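Acetyl xylan esterase (PDB 6AGQ) probably removes acetyl groups from acetylated xylan by hydrolysing their ester bonds, as a cold-active esterase of the alpha/beta-hydrolase clan. Local coordinates at residues His81-Tyr92 / Glu172-Gly183; Ser199-Val207 / Met313-Leu321. All blocks are in the same frame, centred on the assembly; numbering follows the deposited sequence.

Contact 1: residues His81-Tyr92 / Glu172-Gly183; sequences HQPGSLPVLVKY and EEVDASRIAVYG
Strand 86-92 runs parallel to strand 179-183, their axes 4.7 Å apart at 23°, with Val88 and Val90 N-H bonded to Arg178 O and Ala180 O and their carbonyls taking Ala180 N and Tyr182 N. Before it, the turn Gln82-Ser85 and Leu86 meet 172-175: Gly84 N donates to Glu172 O at 2.7 Å, and Asp175 N reaches Leu86 O from above its carbonyl plane. Val88 CG1, between its backbone N and carbonyl carbon (chi1 67°), touches Ile179 CG1, 3.5 Å away, and Val174 CG1, beneath helix 153-170. Across the sheet the extended chain of Lys91 runs alongside the Tyr182 ring, CD 3.8 Å from CE2. Pro87 CG lies over the centre of the Arg178 guanidinium, 3.7 Å above its plane, while Arg178 NE bonds to Leu321 O. One water donates to Ser85 O and Asp175 OD2 and accepts from Arg178 NH1, each at 2.7 Å. Asp175 OD1 accepts from Ser177 N, an Asx turn, and from Ser177 OG on the same face. An alanine for Asp175 is likely to cost that water an acceptor and Ser177 its mate. Backbone bonds thus hold the buried strands, whereas water joins Asp175 to Arg178 at the more open corner.

Contact 2: residues Ser199-Val207 / Met313-Leu321; sequences SRPKLALPV and MMRFIEAYL
Leu203 and Leu205, both directed at helix 313-320 from the same side of their strand, make most of the apolar contact. The two methyls of Leu203 part: CD2 lies 3.6 Å from Leu321 CB and also meets Ile317 CG1, while CD1 meets Tyr320 CB, the two side chains crossing at about a right angle. Its CG lies 3.7 Å from Phe316 CE2, and the side chains of Leu203 and Phe316 slide past each other in opposite directions. One methyl of Leu205 does much of the work further along: CD2 is 3.6 Å from Met313 CG, and it touches Phe316 CD2 and Ile317 CD1, both at 3.9 Å. With its CG anti to the backbone N (chi1 -174°), Phe316 swings its ring to the strand, where CE2 serves Leu203 and CD2 serves Leu205; the ring also packs on Arg265 and Leu267 of the adjoining strand.

The C-terminal helix runs nearly antiparallel to strand 203-207, at 173° and 10.4 Å between axes, and packs, through Leu203 and Leu205, on one face of the central sheet, the layered packing of an alpha/beta-hydrolase fold. Ala180 and Tyr182 of the neighbouring strand extend the apolar surface beside the two leucines.

Polar contact is confined to the end of the chain. Lys202, its side chain fully extended, brings NZ to Leu321 O at 3.0 Å, in the carbonyl plane and on a lone pair; a second bond to Tyr320 O, 3.4 Å from NZ, is weak.

How the contacts relate
After the antiparallel strands 43-46, 55-63 and 69-77, the chain enters strand 86-92, then passes through strand 114-118 and helix 153-170 before 172-183 returns beside it, closing contact 1. Contact 2 opens afterwards, at 199-207, and closes at the very C terminus with 313-321, so the two loops follow in series, neither enclosing nor crossing the other. They meet in the sheet, where strands 179-184 and 203-207 are neighbours: Val181 O and Leu205 N are 2.7 Å apart, a probable hydrogen bond. Contact 1 pairs two central strands, and contact 2 lays the last helix over the next strand. Along the chain between 179-184 and 203-207 come a probable nucleophile elbow, beginning at Gly183, and helix 186-197.

Contact 1: residues His81-Tyr92 / Glu172-Gly183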
loop_
_atom_site.group_PDB
_atom_site.type_symbol
_atom_site.label_atom_id
_atom_site.label_comp_id
_atom_site.label_asym_id
_atom_site.label_seq_id
_atom_site.Cartn_x
_atom_site.Cartn_y
_atom_site.Cartn_z
ATOM N N HIS A 81 -15.206 -52.724 -7.559
ATOM C CA HIS A 81 -14.463 -52.862 -6.293
ATOM C C HIS A 81 -15.296 -53.641 -5.330
ATOM O O HIS A 81 -16.525 -53.400 -5.199
ATOM C CB HIS A 81 -14.142 -51.511 -5.627
ATOM C CG HIS A 81 -13.662 -50.485 -6.581
ATOM N ND1 HIS A 81 -12.374 -50.494 -7.079
ATOM C CD2 HIS A 81 -14.321 -49.490 -7.219
ATOM C CE1 HIS A 81 -12.249 -49.518 -7.956
ATOM N NE2 HIS A 81 -13.411 -48.887 -8.048
ATOM N N GLN A 82 -14.611 -54.500 -4.593
ATOM C CA GLN A 82 -15.199 -55.309 -3.560
ATOM C C GLN A 82 -15.692 -54.448 -2.417
ATOM O O GLN A 82 -15.117 -53.417 -2.132
ATOM C CB GLN A 82 -14.178 -56.325 -3.002
ATOM C CG GLN A 82 -14.698 -57.766 -2.952
ATOM C CD GLN A 82 -15.265 -58.241 -4.281
ATOM O OE1 GLN A 82 -14.726 -57.930 -5.349
ATOM N NE2 GLN A 82 -16.361 -58.984 -4.224
ATOM N N PRO A 83 -16.756 -54.886 -1.745
ATOM C CA PRO A 83 -17.199 -54.167 -0.569
ATOM C C PRO A 83 -16.095 -54.041 0.493
ATOM O O PRO A 83 -15.242 -54.926 0.639
ATOM C CB PRO A 83 -18.376 -55.023 -0.072
ATOM C CG PRO A 83 -18.895 -55.714 -1.287
ATOM C CD PRO A 83 -17.701 -55.972 -2.131
ATOM N N GLY A 84 -16.057 -52.884 1.146
ATOM C CA GLY A 84 -15.049 -52.614 2.196
ATOM C C GLY A 84 -13.585 -52.590 1.786
ATOM O O GLY A 84 -12.736 -52.852 2.628
ATOM N N SER A 85 -13.284 -52.251 0.532
ATOM C CA SER A 85 -11.918 -52.349 -0.019
ATOM C C SER A 85 -11.162 -51.008 -0.205
ATOM O O SER A 85 -9.935 -50.970 -0.091
ATOM C CB SER A 85 -11.926 -53.095 -1.355
ATOM O OG SER A 85 -12.626 -52.367 -2.368
ATOM N N LEU A 86 -11.882 -49.928 -0.454
ATOM C CA LEU A 86 -11.257 -48.690 -0.853
ATOM C C LEU A 86 -10.969 -47.833 0.358
ATOM O O LEU A 86 -11.907 -47.474 1.093
ATOM C CB LEU A 86 -12.157 -47.867 -1.815
ATOM C CG LEU A 86 -12.416 -48.458 -3.194
ATOM C CD1 LEU A 86 -13.179 -47.476 -4.042
ATOM C CD2 LEU A 86 -11.146 -48.839 -3.929
ATOM N N PRO A 87 -9.715 -47.427 0.526
ATOM C CA PRO A 87 -9.480 -46.337 1.499
ATOM C C PRO A 87 -10.152 -45.025 1.072
ATOM O O PRO A 87 -10.614 -44.907 -0.067
ATOM C CB PRO A 87 -7.943 -46.237 1.586
ATOM C CG PRO A 87 -7.395 -47.031 0.434
ATOM C CD PRO A 87 -8.483 -47.883 -0.145
ATOM N N VAL A 88 -10.300 -44.077 1.990
ATOM C CA VAL A 88 -11.076 -42.881 1.674
ATOM C C VAL A 88 -10.486 -41.633 2.315
ATOM O O VAL A 88 -10.028 -41.666 3.418
ATOM C CB VAL A 88 -12.601 -43.018 1.990
ATOM C CG1 VAL A 88 -12.908 -43.140 3.461
ATOM C CG2 VAL A 88 -13.406 -41.846 1.460
ATOM N N LEU A 89 -10.531 -40.531 1.567
ATOM C CA LEU A 89 -10.096 -39.237 2.018
ATOM C C LEU A 89 -11.276 -38.242 2.012
ATOM O O LEU A 89 -12.033 -38.087 1.018
ATOM C CB LEU A 89 -8.953 -38.780 1.130
ATOM C CG LEU A 89 -8.192 -37.577 1.651
ATOM C CD1 LEU A 89 -6.728 -37.735 1.324
ATOM C CD2 LEU A 89 -8.762 -36.265 1.102
ATOM N N VAL A 90 -11.452 -37.564 3.123
ATOM C CA VAL A 90 -12.477 -36.496 3.206
ATOM C C VAL A 90 -11.766 -35.175 3.288
ATOM O O VAL A 90 -10.938 -34.910 4.216
ATOM C CB VAL A 90 -13.437 -36.749 4.414
ATOM C CG1 VAL A 90 -14.430 -35.623 4.567
ATOM C CG2 VAL A 90 -14.211 -38.058 4.219
ATOM N N LYS A 91 -12.071 -34.345 2.310
ATOM C CA LYS A 91 -11.516 -33.011 2.204
ATOM C C LYS A 91 -12.524 -31.904 2.672
ATOM O O LYS A 91 -13.670 -31.856 2.235
ATOM C CB LYS A 91 -11.131 -32.750 0.748
ATOM C CG LYS A 91 -10.648 -31.368 0.459
ATOM C CD LYS A 91 -9.981 -31.240 -0.902
ATOM C CE LYS A 91 -9.478 -29.813 -1.098
ATOM N NZ LYS A 91 -9.064 -29.614 -2.518
ATOM N N TYR A 92 -12.050 -30.967 3.475
ATOM C CA TYR A 92 -12.862 -29.829 3.957
ATOM C C TYR A 92 -12.195 -28.564 3.480
ATOM O O TYR A 92 -10.976 -28.508 3.351
ATOM C CB TYR A 92 -12.896 -29.847 5.456
ATOM C CG TYR A 92 -13.464 -31.095 6.123
ATOM C CD1 TYR A 92 -14.721 -31.521 5.870
ATOM C CD2 TYR A 92 -12.724 -31.815 7.050
ATOM C CE1 TYR A 92 -15.250 -32.634 6.489
ATOM C CE2 TYR A 92 -13.251 -32.905 7.690
ATOM C CZ TYR A 92 -14.528 -33.320 7.389
ATOM O OH TYR A 92 -15.058 -34.440 7.999
ATOM N N GLU A 172 -20.660 -48.817 0.193
ATOM C CA GLU A 172 -20.293 -50.217 0.407
ATOM C C GLU A 172 -18.851 -50.524 -0.011
ATOM O O GLU A 172 -18.186 -51.316 0.630
ATOM C CB GLU A 172 -21.306 -51.149 -0.260
ATOM C CG GLU A 172 -22.685 -51.060 0.421
ATOM C CD GLU A 172 -22.772 -51.668 1.843
ATOM O OE1 GLU A 172 -21.899 -52.495 2.268
ATOM O OE2 GLU A 172 -23.761 -51.306 2.541
ATOM N N GLU A 173 -18.358 -49.838 -1.035
ATOM C CA GLU A 173 -16.972 -49.987 -1.481
ATOM C C GLU A 173 -15.917 -49.447 -0.497
ATOM O O GLU A 173 -14.747 -49.840 -0.582
ATOM C CB GLU A 173 -16.771 -49.365 -2.881
ATOM C CG GLU A 173 -16.895 -47.839 -2.963
ATOM C CD GLU A 173 -18.339 -47.293 -3.161
ATOM O OE1 GLU A 173 -19.348 -48.087 -2.992
ATOM O OE2 GLU A 173 -18.464 -46.051 -3.460
ATOM N N VAL A 174 -16.327 -48.554 0.424
ATOM C CA VAL A 174 -15.376 -47.918 1.319
ATOM C C VAL A 174 -14.978 -48.824 2.489
ATOM O O VAL A 174 -15.808 -49.521 3.062
ATOM C CB VAL A 174 -15.895 -46.537 1.783
ATOM C CG1 VAL A 174 -15.128 -46.033 2.982
ATOM C CG2 VAL A 174 -15.754 -45.542 0.612
ATOM N N ASP A 175 -13.680 -48.854 2.781
ATOM C CA ASP A 175 -13.097 -49.450 4.030
ATOM C C ASP A 175 -13.088 -48.372 5.154
ATOM O O ASP A 175 -12.273 -47.421 5.132
ATOM C CB ASP A 175 -11.663 -49.884 3.737
ATOM C CG ASP A 175 -11.016 -50.685 4.861
ATOM O OD1 ASP A 175 -11.517 -50.681 6.021
ATOM O OD2 ASP A 175 -9.983 -51.331 4.549
ATOM N N ALA A 176 -13.975 -48.557 6.128
ATOM C CA ALA A 176 -14.201 -47.617 7.214
ATOM C C ALA A 176 -13.022 -47.589 8.220
ATOM O O ALA A 176 -12.832 -46.598 8.944
ATOM C CB ALA A 176 -15.530 -47.963 7.923
ATOM N N SER A 177 -12.171 -48.609 8.195
ATOM C CA SER A 177 -10.915 -48.535 8.966
ATOM C C SER A 177 -9.749 -47.793 8.231
ATOM O O SER A 177 -8.628 -47.708 8.751
ATOM C CB SER A 177 -10.522 -49.958 9.427
ATOM O OG SER A 177 -10.026 -50.709 8.324
ATOM N N ARG A 178 -9.992 -47.249 7.034
ATOM C CA ARG A 178 -8.957 -46.539 6.312
ATOM C C ARG A 178 -9.460 -45.172 5.850
ATOM O O ARG A 178 -9.499 -44.903 4.661
ATOM C CB ARG A 178 -8.410 -47.436 5.146
ATOM C CG ARG A 178 -7.890 -48.762 5.691
ATOM C CD ARG A 178 -7.319 -49.686 4.615
ATOM N NE ARG A 178 -6.172 -49.095 3.964
ATOM C CZ ARG A 178 -5.676 -49.484 2.797
ATOM N NH1 ARG A 178 -6.197 -50.523 2.144
ATOM N NH2 ARG A 178 -4.634 -48.842 2.277
ATOM N N ILE A 179 -9.854 -44.325 6.800
ATOM C CA ILE A 179 -10.337 -42.971 6.514
ATOM C C ILE A 179 -9.302 -41.890 6.919
ATOM O O ILE A 179 -8.794 -41.917 8.047
ATOM C CB ILE A 179 -11.607 -42.681 7.303
ATOM C CG1 ILE A 179 -12.729 -43.670 6.943
ATOM C CG2 ILE A 179 -12.092 -41.234 7.098
ATOM C CD1 ILE A 179 -13.886 -43.588 7.945
ATOM N N ALA A 180 -9.011 -40.952 6.012
ATOM C CA ALA A 180 -8.200 -39.789 6.332
ATOM C C ALA A 180 -9.023 -38.525 6.139
ATOM O O ALA A 180 -9.920 -38.498 5.286
ATOM C CB ALA A 180 -6.967 -39.731 5.480
ATOM N N VAL A 181 -8.750 -37.526 6.970
ATOM C CA VAL A 181 -9.432 -36.199 6.947
ATOM C C VAL A 181 -8.372 -35.141 6.668
ATOM O O VAL A 181 -7.269 -35.213 7.237
ATOM C CB VAL A 181 -10.270 -35.908 8.215
ATOM C CG1 VAL A 181 -11.541 -36.762 8.270
ATOM C CG2 VAL A 181 -9.485 -36.150 9.471
ATOM N N TYR A 182 -8.649 -34.225 5.715
ATOM C CA TYR A 182 -7.642 -33.299 5.163
ATOM C C TYR A 182 -8.294 -31.961 4.857
ATOM O O TYR A 182 -9.459 -31.898 4.543
ATOM C CB TYR A 182 -6.988 -33.893 3.914
ATOM C CG TYR A 182 -6.488 -32.901 2.920
ATOM C CD1 TYR A 182 -5.414 -32.058 3.232
ATOM C CD2 TYR A 182 -7.083 -32.762 1.679
ATOM C CE1 TYR A 182 -4.982 -31.053 2.364
ATOM C CE2 TYR A 182 -6.639 -31.802 0.779
ATOM C CZ TYR A 182 -5.590 -30.944 1.130
ATOM O OH TYR A 182 -5.144 -29.969 0.289
ATOM N N GLY A 183 -7.534 -30.884 4.990
ATOM C CA GLY A 183 -7.987 -29.551 4.647
ATOM C C GLY A 183 -7.018 -28.482 5.030
ATOM O O GLY A 183 -6.255 -28.631 6.016
HETATM O O HOH W 1 -8.668 -51.589 2.211
#

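Contact 2: residues Ser199-Val207 / Met313-Leu321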
loop_
_atom_site.group_PDB
_atom_site.type_symbol
_atom_site.label_atom_id
_atom_site.label_comp_id
_atom_site.label_asym_id
_atom_site.label_seq_id
_atom_site.Cartn_x
_atom_site.Cartn_y
_atom_site.Cartn_z
ATOM N N SER A 199 -14.139 -41.215 16.460
ATOM C CA SER A 199 -13.074 -42.245 16.536
ATOM C C SER A 199 -12.668 -42.895 15.242
ATOM O O SER A 199 -11.738 -43.695 15.261
ATOM C CB SER A 199 -13.492 -43.430 17.414
ATOM O OG SER A 199 -13.919 -42.996 18.656
ATOM N N ARG A 200 -13.418 -42.687 14.173
ATOM C CA ARG A 200 -13.228 -43.497 12.954
ATOM C C ARG A 200 -11.972 -43.130 12.113
ATOM O O ARG A 200 -11.335 -44.038 11.557
ATOM C CB ARG A 200 -14.497 -43.525 12.067
ATOM C CG ARG A 200 -15.623 -44.434 12.616
ATOM C CD ARG A 200 -16.973 -44.172 11.944
ATOM N NE ARG A 200 -17.495 -42.791 12.171
ATOM C CZ ARG A 200 -18.654 -42.316 11.709
ATOM N NH1 ARG A 200 -19.459 -43.079 10.992
ATOM N NH2 ARG A 200 -19.028 -41.059 11.964
ATOM N N PRO A 201 -11.654 -41.831 11.963
ATOM C CA PRO A 201 -10.527 -41.459 11.101
ATOM C C PRO A 201 -9.223 -42.019 11.611
ATOM O O PRO A 201 -8.961 -41.975 12.803
ATOM C CB PRO A 201 -10.518 -39.925 11.156
ATOM C CG PRO A 201 -11.866 -39.546 11.618
ATOM C CD PRO A 201 -12.332 -40.635 12.505
ATOM N N LYS A 202 -8.448 -42.611 10.703
ATOM C CA LYS A 202 -7.178 -43.169 11.013
ATOM C C LYS A 202 -6.011 -42.158 10.853
ATOM O O LYS A 202 -5.023 -42.226 11.606
ATOM C CB LYS A 202 -6.975 -44.316 10.096
ATOM C CG LYS A 202 -5.813 -45.155 10.463
ATOM C CD LYS A 202 -5.560 -46.094 9.322
ATOM C CE LYS A 202 -4.507 -47.101 9.712
ATOM N NZ LYS A 202 -4.443 -48.098 8.613
ATOM N N LEU A 203 -6.141 -41.259 9.882
ATOM C CA LEU A 203 -5.178 -40.201 9.637
ATOM C C LEU A 203 -5.850 -38.834 9.665
ATOM O O LEU A 203 -6.984 -38.713 9.241
ATOM C CB LEU A 203 -4.564 -40.360 8.255
ATOM C CG LEU A 203 -3.328 -41.146 8.011
ATOM C CD1 LEU A 203 -3.267 -42.398 8.824
ATOM C CD2 LEU A 203 -3.189 -41.431 6.541
ATOM N N ALA A 204 -5.104 -37.800 10.086
ATOM C CA ALA A 204 -5.553 -36.396 10.030
ATOM C C ALA A 204 -4.455 -35.575 9.357
ATOM O O ALA A 204 -3.305 -35.686 9.769
ATOM C CB ALA A 204 -5.838 -35.864 11.412
ATOM N N LEU A 205 -4.796 -34.819 8.287
ATOM C CA LEU A 205 -3.830 -34.041 7.569
ATOM C C LEU A 205 -4.154 -32.508 7.554
ATOM O O LEU A 205 -4.299 -31.934 6.474
ATOM C CB LEU A 205 -3.697 -34.572 6.153
ATOM C CG LEU A 205 -3.055 -35.962 5.992
ATOM C CD1 LEU A 205 -4.098 -37.051 5.999
ATOM C CD2 LEU A 205 -2.305 -36.033 4.668
ATOM N N PRO A 206 -4.201 -31.850 8.725
ATOM C CA PRO A 206 -4.368 -30.372 8.772
ATOM C C PRO A 206 -3.252 -29.527 8.092
ATOM O O PRO A 206 -2.082 -29.664 8.427
ATOM C CB PRO A 206 -4.442 -30.095 10.252
ATOM C CG PRO A 206 -3.632 -31.164 10.870
ATOM C CD PRO A 206 -3.853 -32.389 10.053
ATOM N N VAL A 207 -3.611 -28.658 7.162
ATOM C CA VAL A 207 -2.663 -27.664 6.652
ATOM C C VAL A 207 -3.002 -26.288 7.282
ATOM O O VAL A 207 -4.140 -25.803 7.189
ATOM C CB VAL A 207 -2.685 -27.631 5.093
ATOM C CG1 VAL A 207 -1.843 -26.509 4.531
ATOM C CG2 VAL A 207 -2.159 -28.945 4.535
ATOM N N MET A 313 1.977 -35.292 1.473
ATOM C CA MET A 313 0.737 -35.938 1.944
ATOM C C MET A 313 0.527 -37.308 1.282
ATOM O O MET A 313 0.218 -38.290 1.950
ATOM C CB MET A 313 -0.459 -35.067 1.698
ATOM C CG MET A 313 -0.436 -33.835 2.548
ATOM S SD MET A 313 -1.957 -32.937 2.281
ATOM C CE MET A 313 -1.736 -32.149 0.696
ATOM N N MET A 314 0.790 -37.363 -0.007
ATOM C CA MET A 314 0.803 -38.619 -0.750
ATOM C C MET A 314 1.692 -39.647 -0.117
ATOM O O MET A 314 1.209 -40.721 0.134
ATOM C CB MET A 314 1.129 -38.400 -2.220
ATOM C CG MET A 314 0.039 -37.643 -2.961
ATOM S SD MET A 314 0.590 -37.260 -4.631
ATOM C CE MET A 314 -0.562 -35.998 -5.183
ATOM N N ARG A 315 2.942 -39.313 0.206
ATOM C CA ARG A 315 3.878 -40.263 0.897
ATOM C C ARG A 315 3.382 -40.725 2.265
ATOM O O ARG A 315 3.501 -41.880 2.630
ATOM C CB ARG A 315 5.255 -39.635 1.119
ATOM C CG ARG A 315 6.054 -39.363 -0.138
ATOM C CD ARG A 315 7.498 -38.964 0.147
ATOM N NE ARG A 315 8.171 -38.636 -1.120
ATOM C CZ ARG A 315 8.750 -39.510 -1.959
ATOM N NH1 ARG A 315 8.803 -40.830 -1.700
ATOM N NH2 ARG A 315 9.282 -39.047 -3.091
ATOM N N PHE A 316 2.865 -39.784 3.044
ATOM C CA PHE A 316 2.246 -40.051 4.318
ATOM C C PHE A 316 1.059 -41.008 4.226
ATOM O O PHE A 316 0.991 -41.998 4.977
ATOM C CB PHE A 316 1.813 -38.705 4.912
ATOM C CG PHE A 316 1.278 -38.803 6.298
ATOM C CD1 PHE A 316 2.132 -39.029 7.366
ATOM C CD2 PHE A 316 -0.065 -38.617 6.539
ATOM C CE1 PHE A 316 1.643 -39.136 8.671
ATOM C CE2 PHE A 316 -0.557 -38.678 7.814
ATOM C CZ PHE A 316 0.296 -38.940 8.878
ATOM N N ILE A 317 0.143 -40.701 3.311
ATOM C CA ILE A 317 -1.009 -41.541 3.028
ATOM C C ILE A 317 -0.594 -42.936 2.535
ATOM O O ILE A 317 -1.114 -43.949 3.030
ATOM C CB ILE A 317 -1.982 -40.843 2.071
ATOM C CG1 ILE A 317 -2.751 -39.811 2.894
ATOM C CG2 ILE A 317 -2.935 -41.866 1.405
ATOM C CD1 ILE A 317 -3.439 -38.755 2.082
ATOM N N GLU A 318 0.336 -42.990 1.583
ATOM C CA GLU A 318 0.822 -44.285 1.075
ATOM C C GLU A 318 1.466 -45.095 2.156
ATOM O O GLU A 318 1.319 -46.302 2.166
ATOM C CB GLU A 318 1.795 -44.108 -0.105
ATOM C CG GLU A 318 1.144 -44.190 -1.481
ATOM C CD GLU A 318 1.382 -45.553 -2.110
ATOM O OE1 GLU A 318 2.519 -45.768 -2.610
ATOM O OE2 GLU A 318 0.457 -46.401 -2.079
ATOM N N ALA A 319 2.216 -44.453 3.064
ATOM C CA ALA A 319 2.857 -45.198 4.139
ATOM C C ALA A 319 1.968 -45.735 5.213
ATOM O O ALA A 319 2.277 -46.769 5.803
ATOM C CB ALA A 319 3.953 -44.345 4.777
ATOM N N TYR A 320 0.935 -44.992 5.577
ATOM C CA TYR A 320 0.206 -45.238 6.843
ATOM C C TYR A 320 -1.294 -45.525 6.721
ATOM O O TYR A 320 -1.857 -46.064 7.646
ATOM C CB TYR A 320 0.408 -44.062 7.831
ATOM C CG TYR A 320 1.852 -43.863 8.285
ATOM C CD1 TYR A 320 2.476 -44.794 9.115
ATOM C CD2 TYR A 320 2.593 -42.729 7.883
ATOM C CE1 TYR A 320 3.801 -44.621 9.526
ATOM C CE2 TYR A 320 3.917 -42.560 8.278
ATOM C CZ TYR A 320 4.513 -43.507 9.088
ATOM O OH TYR A 320 5.798 -43.336 9.474
ATOM N N LEU A 321 -1.952 -45.104 5.643
ATOM C CA LEU A 321 -3.393 -45.324 5.524
ATOM C C LEU A 321 -3.579 -46.734 4.972
ATOM O O LEU A 321 -4.032 -47.611 5.710
ATOM C CB LEU A 321 -4.042 -44.334 4.581
ATOM C CG LEU A 321 -5.580 -44.330 4.499
ATOM C CD1 LEU A 321 -6.168 -43.845 5.786
ATOM C CD2 LEU A 321 -6.074 -43.487 3.333
#